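Local coordinates for CADD-like protein of unknown function (Nostoc punctiforme, PDB 3B5O) that is of unknown function but resembles the CADD family, is probably related to the heme oxygenase-like helical proteins, and may act as an oxidoreductase, at residues N5-Q10 and E202-F207; A39-V44 and E161-G166. All coordinates share one frame; numbering follows the deposited sequence.

How the interactions relate
Interactions 1 and 2 illustrate how an all-helical chain is closed by small apolar contacts that differ in burial. They share no helix: interaction 1 joins helix 2-18 to helix 204-230, and interaction 2 joins helix 38-68 to the end of helix 135-163. Their centres lie 38 Å apart, toward opposite ends of the molecule, about 20 and 19 Å from the chain's centre, and interaction 2 is nested within the loop that interaction 1 closes. Interaction 1 is partly buried and turns on one leucine methyl near two phenylalanines. Interaction 2 is more buried, although its tryptophan is partly exposed, with an isoleucine set against that ring and a leucine. Neither has a hydrogen bond across it.

Interaction 1: N5-Q10 and E202-F207; sequences NHLTKQ and EEFGEF
Leu7 and Phe204 mark the closest backbone approach, their CA atoms 7.7 Å apart, where a turn within helix 2-18 faces the first turn of helix 204-230. The second helix starts here: Glu203 occupies its N-cap position, and Phe207 N bonds to Glu203 O at 3.1 Å. Leu7 bridges the gap with a single methyl. Its CG is held opposite the backbone N (chi1 178°), and CD2 ends 3.8 Å from Phe204 CB. The leucine crosses the Phe204 side chain obliquely, and its CD2 meets CB and CG, where the ring joins the chain, with Phe204 CG also 3.8 Å away. The same methyl lies 3.9 Å from Phe207 CD1, one helical turn on, and is thus shared by two aromatic residues.

The contact pins the first helix of the chain to the last in a bundle consistent with the heme oxygenase-like fold, closing a loop that is helical for most of its length. Thr8 adds a more distant touch, its CG2 standing 4.4 Å from Phe207 CE1. In Phe207 the CG lies anti to the backbone N (chi1 -177°), which brings CD1 to the leucine methyl. Beyond the two segments, Phe4 meets the Phe207 ring edge-to-face, and Leu11 touches the same phenylalanine, extending the apolar patch along helix 2-18.

Interaction 2: A39-V44 and E161-G166; sequences AQIAYV and EWLHEG
Ile41 lies opposite Leu163, with 7.4 Å between their CA atoms, where the early part of helix 38-68 passes the last turn of helix 135-163. The branches of Ile41 divide their contacts: CG1 goes mainly to Trp162 and CG2 mainly to Leu163, with CB between them meeting both. CG1 meets the six-membered ring of the Trp162 indole obliquely at CZ3, 3.4 Å away, and Ile41 CB is 3.6 Å from that same ring carbon, which makes the packing tight. The isoleucine and tryptophan side chains cross at about a right angle. Ile41 CG2 comes within 3.9 Å of Leu163 CG.

The chain leaves the helix immediately after Trp162 and Leu163, at His164, so the contact fastens the end of one long helix to its neighbour in the helical bundle. Trp162 CG is placed opposite the backbone N (chi1 -175°), which carries the indole across to Ile41. Leu163 CD2 sits at the edge of that indole, in its plane, and also reaches Ile41 CB at 3.8 Å. From there it approaches the backbone of the next residue, 3.9 Å from Ala42 N. With the indole of Trp162 cut back to an alanine here, a gap is likely to open beside Ile41 CG1, and Leu163 CD2 to be left without the ring edge it lies against. Leu107 of helix 95-107, together with Phe38 and Met45 of helix 38-68, covers more of Leu163.

Interaction 1: N5-Q10 and E202-F207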
loop_
_atom_site.group_PDB
_atom_site.type_symbol
_atom_site.label_atom_id
_atom_site.label_comp_id
_atom_site.label_asym_id
_atom_site.label_seq_id
_atom_site.Cartn_x
_atom_site.Cartn_y
_atom_site.Cartn_z
ATOM N N ASN A 5 -20.364 -9.639 -0.823
ATOM C CA ASN A 5 -19.856 -9.360 -2.153
ATOM C C ASN A 5 -20.285 -7.969 -2.624
ATOM O O ASN A 5 -19.496 -7.242 -3.241
ATOM C CB ASN A 5 -20.321 -10.416 -3.167
ATOM C CG ASN A 5 -19.656 -11.753 -2.970
ATOM O OD1 ASN A 5 -18.626 -11.863 -2.300
ATOM N ND2 ASN A 5 -20.236 -12.791 -3.567
ATOM N N HIS A 6 -21.530 -7.591 -2.336
ATOM C CA HIS A 6 -21.973 -6.240 -2.678
ATOM C C HIS A 6 -21.134 -5.184 -1.947
ATOM O O HIS A 6 -20.748 -4.168 -2.524
ATOM C CB HIS A 6 -23.466 -6.010 -2.350
ATOM C CG HIS A 6 -24.420 -6.786 -3.210
ATOM N ND1 HIS A 6 -24.116 -7.202 -4.488
ATOM C CD2 HIS A 6 -25.692 -7.192 -2.972
ATOM C CE1 HIS A 6 -25.154 -7.849 -4.996
ATOM N NE2 HIS A 6 -26.122 -7.856 -4.097
ATOM N N LEU A 7 -20.882 -5.413 -0.662
ATOM C CA LEU A 7 -20.090 -4.472 0.134
ATOM C C LEU A 7 -18.676 -4.312 -0.419
ATOM O O LEU A 7 -18.204 -3.194 -0.597
ATOM C CB LEU A 7 -20.033 -4.911 1.598
ATOM C CG LEU A 7 -19.196 -4.015 2.511
ATOM C CD1 LEU A 7 -19.728 -2.582 2.571
ATOM C CD2 LEU A 7 -19.107 -4.612 3.919
ATOM N N THR A 8 -18.006 -5.421 -0.710
ATOM C CA THR A 8 -16.620 -5.311 -1.209
ATOM C C THR A 8 -16.566 -4.667 -2.603
ATOM O O THR A 8 -15.669 -3.862 -2.892
ATOM C CB THR A 8 -15.885 -6.655 -1.183
ATOM O OG1 THR A 8 -16.590 -7.618 -1.993
ATOM C CG2 THR A 8 -15.770 -7.164 0.245
ATOM N N LYS A 9 -17.532 -4.976 -3.474
ATOM C CA LYS A 9 -17.597 -4.300 -4.760
ATOM C C LYS A 9 -17.772 -2.808 -4.560
ATOM O O LYS A 9 -17.105 -2.009 -5.208
ATOM C CB LYS A 9 -18.745 -4.862 -5.623
ATOM C CG LYS A 9 -18.855 -4.212 -6.997
ATOM C CD LYS A 9 -17.565 -4.327 -7.797
ATOM C CE LYS A 9 -17.797 -4.035 -9.269
ATOM N N GLN A 10 -18.684 -2.428 -3.669
ATOM C CA GLN A 10 -18.917 -1.029 -3.363
ATOM C C GLN A 10 -17.643 -0.300 -2.903
ATOM O O GLN A 10 -17.350 0.812 -3.338
ATOM C CB GLN A 10 -19.998 -0.914 -2.292
ATOM C CG GLN A 10 -20.221 0.459 -1.701
ATOM C CD GLN A 10 -20.741 1.473 -2.679
ATOM O OE1 GLN A 10 -21.534 1.141 -3.572
ATOM N NE2 GLN A 10 -20.319 2.725 -2.517
ATOM N N GLU A 202 -24.179 -7.590 10.876
ATOM C CA GLU A 202 -24.182 -6.500 11.863
ATOM C C GLU A 202 -22.831 -5.803 12.015
ATOM O O GLU A 202 -22.756 -4.728 12.607
ATOM C CB GLU A 202 -24.670 -6.953 13.243
ATOM C CG GLU A 202 -23.963 -8.151 13.834
ATOM C CD GLU A 202 -24.613 -9.488 13.479
ATOM O OE1 GLU A 202 -25.269 -9.598 12.411
ATOM O OE2 GLU A 202 -24.437 -10.442 14.273
ATOM N N GLU A 203 -21.782 -6.418 11.476
ATOM C CA GLU A 203 -20.445 -5.800 11.481
ATOM C C GLU A 203 -19.964 -5.280 10.122
ATOM O O GLU A 203 -18.811 -4.842 9.989
ATOM C CB GLU A 203 -19.455 -6.792 12.045
ATOM C CG GLU A 203 -19.792 -7.323 13.464
ATOM C CD GLU A 203 -20.163 -6.240 14.482
ATOM O OE1 GLU A 203 -19.564 -5.136 14.463
ATOM O OE2 GLU A 203 -21.061 -6.506 15.326
ATOM N N PHE A 204 -20.816 -5.306 9.103
ATOM C CA PHE A 204 -20.441 -4.743 7.795
ATOM C C PHE A 204 -20.034 -3.270 7.911
ATOM O O PHE A 204 -19.113 -2.809 7.237
ATOM C CB PHE A 204 -21.585 -4.878 6.781
ATOM C CG PHE A 204 -21.746 -6.257 6.181
ATOM C CD1 PHE A 204 -21.161 -7.384 6.712
ATOM C CD2 PHE A 204 -22.575 -6.421 5.087
ATOM C CE1 PHE A 204 -21.357 -8.631 6.138
ATOM C CE2 PHE A 204 -22.778 -7.677 4.522
ATOM C CZ PHE A 204 -22.173 -8.771 5.050
ATOM N N GLY A 205 -20.717 -2.521 8.765
ATOM C CA GLY A 205 -20.424 -1.113 8.942
ATOM C C GLY A 205 -19.022 -0.880 9.489
ATOM O O GLY A 205 -18.362 0.089 9.115
ATOM N N GLU A 206 -18.596 -1.755 10.389
ATOM C CA GLU A 206 -17.252 -1.639 10.985
ATOM C C GLU A 206 -16.185 -1.997 9.952
ATOM O O GLU A 206 -15.154 -1.333 9.854
ATOM C CB GLU A 206 -17.114 -2.517 12.238
ATOM C CG GLU A 206 -17.747 -1.879 13.465
ATOM C CD GLU A 206 -16.998 -0.619 13.881
ATOM O OE1 GLU A 206 -15.895 -0.750 14.448
ATOM O OE2 GLU A 206 -17.482 0.505 13.599
ATOM N N PHE A 207 -16.458 -3.009 9.144
ATOM C CA PHE A 207 -15.555 -3.381 8.045
ATOM C C PHE A 207 -15.408 -2.193 7.077
ATOM O O PHE A 207 -14.298 -1.811 6.688
ATOM C CB PHE A 207 -16.092 -4.620 7.340
ATOM C CG PHE A 207 -15.218 -5.140 6.238
ATOM C CD1 PHE A 207 -15.337 -4.640 4.943
ATOM C CD2 PHE A 207 -14.286 -6.133 6.477
ATOM C CE1 PHE A 207 -14.555 -5.117 3.920
ATOM C CE2 PHE A 207 -13.508 -6.619 5.454
ATOM C CZ PHE A 207 -13.654 -6.123 4.167
#

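Interaction 2: A39-V44 and E161-G166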
loop_
_atom_site.group_PDB
_atom_site.type_symbol
_atom_site.label_atom_id
_atom_site.label_comp_id
_atom_site.label_asym_id
_atom_site.label_seq_id
_atom_site.Cartn_x
_atom_site.Cartn_y
_atom_site.Cartn_z
ATOM N N ALA A 39 15.705 14.415 -7.999
ATOM C CA ALA A 39 15.936 14.252 -6.543
ATOM C C ALA A 39 14.617 14.219 -5.782
ATOM O O ALA A 39 14.471 13.487 -4.798
ATOM C CB ALA A 39 16.824 15.372 -5.993
ATOM N N GLN A 40 13.672 15.050 -6.197
ATOM C CA GLN A 40 12.393 15.131 -5.496
ATOM C C GLN A 40 11.553 13.876 -5.658
ATOM O O GLN A 40 10.932 13.414 -4.698
ATOM C CB GLN A 40 11.628 16.392 -5.933
ATOM C CG GLN A 40 12.270 17.652 -5.411
ATOM C CD GLN A 40 11.752 18.924 -6.052
ATOM O OE1 GLN A 40 11.373 18.923 -7.226
ATOM N NE2 GLN A 40 11.726 20.010 -5.287
ATOM N N ILE A 41 11.522 13.301 -6.855
ATOM C CA ILE A 41 10.774 12.064 -7.092
ATOM C C ILE A 41 11.521 10.861 -6.480
ATOM O O ILE A 41 10.905 9.928 -5.978
ATOM C CB ILE A 41 10.410 11.872 -8.581
ATOM C CG1 ILE A 41 9.596 13.079 -9.065
ATOM C CG2 ILE A 41 9.638 10.576 -8.822
ATOM C CD1 ILE A 41 8.365 13.436 -8.209
ATOM N N ALA A 42 12.851 10.906 -6.468
ATOM C CA ALA A 42 13.614 9.880 -5.758
ATOM C C ALA A 42 13.267 9.886 -4.268
ATOM O O ALA A 42 13.145 8.814 -3.659
ATOM C CB ALA A 42 15.125 10.093 -5.973
ATOM N N TYR A 43 13.105 11.072 -3.686
ATOM C CA TYR A 43 12.678 11.212 -2.290
ATOM C C TYR A 43 11.332 10.556 -2.074
ATOM O O TYR A 43 11.135 9.838 -1.081
ATOM C CB TYR A 43 12.615 12.684 -1.884
ATOM C CG TYR A 43 11.934 12.950 -0.579
ATOM C CD1 TYR A 43 12.626 12.861 0.621
ATOM C CD2 TYR A 43 10.576 13.223 -0.522
ATOM C CE1 TYR A 43 11.988 13.078 1.840
ATOM C CE2 TYR A 43 9.942 13.452 0.680
ATOM C CZ TYR A 43 10.643 13.378 1.863
ATOM O OH TYR A 43 10.040 13.584 3.090
ATOM N N VAL A 44 10.386 10.800 -2.973
ATOM C CA VAL A 44 9.093 10.153 -2.860
ATOM C C VAL A 44 9.251 8.616 -2.842
ATOM O O VAL A 44 8.617 7.934 -2.041
ATOM C CB VAL A 44 8.135 10.584 -4.013
ATOM C CG1 VAL A 44 6.880 9.690 -4.059
ATOM C CG2 VAL A 44 7.792 12.075 -3.893
ATOM N N GLU A 161 9.426 4.436 -13.981
ATOM C CA GLU A 161 9.717 4.670 -15.408
ATOM C C GLU A 161 10.132 6.118 -15.666
ATOM O O GLU A 161 11.042 6.381 -16.461
ATOM C CB GLU A 161 8.524 4.296 -16.288
ATOM C CG GLU A 161 8.318 2.798 -16.427
ATOM C CD GLU A 161 7.118 2.440 -17.288
ATOM O OE1 GLU A 161 6.357 3.352 -17.679
ATOM O OE2 GLU A 161 6.928 1.233 -17.575
ATOM N N TRP A 162 9.483 7.065 -14.990
ATOM C CA TRP A 162 9.836 8.483 -15.096
ATOM C C TRP A 162 11.279 8.749 -14.652
ATOM O O TRP A 162 11.998 9.543 -15.274
ATOM C CB TRP A 162 8.839 9.332 -14.292
ATOM C CG TRP A 162 8.990 10.812 -14.395
ATOM C CD1 TRP A 162 8.305 11.643 -15.249
ATOM C CD2 TRP A 162 9.800 11.659 -13.579
ATOM N NE1 TRP A 162 8.667 12.936 -15.030
ATOM C CE2 TRP A 162 9.588 12.989 -14.015
ATOM C CE3 TRP A 162 10.726 11.431 -12.558
ATOM C CZ2 TRP A 162 10.235 14.077 -13.434
ATOM C CZ3 TRP A 162 11.341 12.496 -11.975
ATOM C CH2 TRP A 162 11.112 13.809 -12.409
ATOM N N LEU A 163 11.696 8.086 -13.578
ATOM C CA LEU A 163 13.029 8.264 -13.016
ATOM C C LEU A 163 14.144 7.656 -13.888
ATOM O O LEU A 163 15.257 8.167 -13.894
ATOM C CB LEU A 163 13.116 7.643 -11.612
ATOM C CG LEU A 163 12.459 8.409 -10.467
ATOM C CD1 LEU A 163 12.327 7.489 -9.227
ATOM C CD2 LEU A 163 13.192 9.702 -10.113
ATOM N N HIS A 164 13.836 6.566 -14.580
ATOM C CA HIS A 164 14.848 5.810 -15.338
ATOM C C HIS A 164 15.037 6.414 -16.705
ATOM O O HIS A 164 14.070 6.693 -17.393
ATOM C CB HIS A 164 14.422 4.357 -15.492
ATOM C CG HIS A 164 14.762 3.491 -14.317
ATOM N ND1 HIS A 164 14.037 3.513 -13.144
ATOM C CD2 HIS A 164 15.732 2.561 -14.143
ATOM C CE1 HIS A 164 14.554 2.641 -12.293
ATOM N NE2 HIS A 164 15.588 2.055 -12.873
ATOM N N GLU A 165 16.290 6.598 -17.109
ATOM C CA GLU A 165 16.589 7.096 -18.454
ATOM C C GLU A 165 16.401 5.974 -19.477
ATOM O O GLU A 165 15.868 6.200 -20.566
ATOM C CB GLU A 165 18.009 7.674 -18.512
ATOM N N GLY A 166 16.803 4.762 -19.109
ATOM C CA GLY A 166 16.621 3.589 -19.958
ATOM C C GLY A 166 15.717 2.538 -19.344
ATOM O O GLY A 166 14.819 2.855 -18.553
#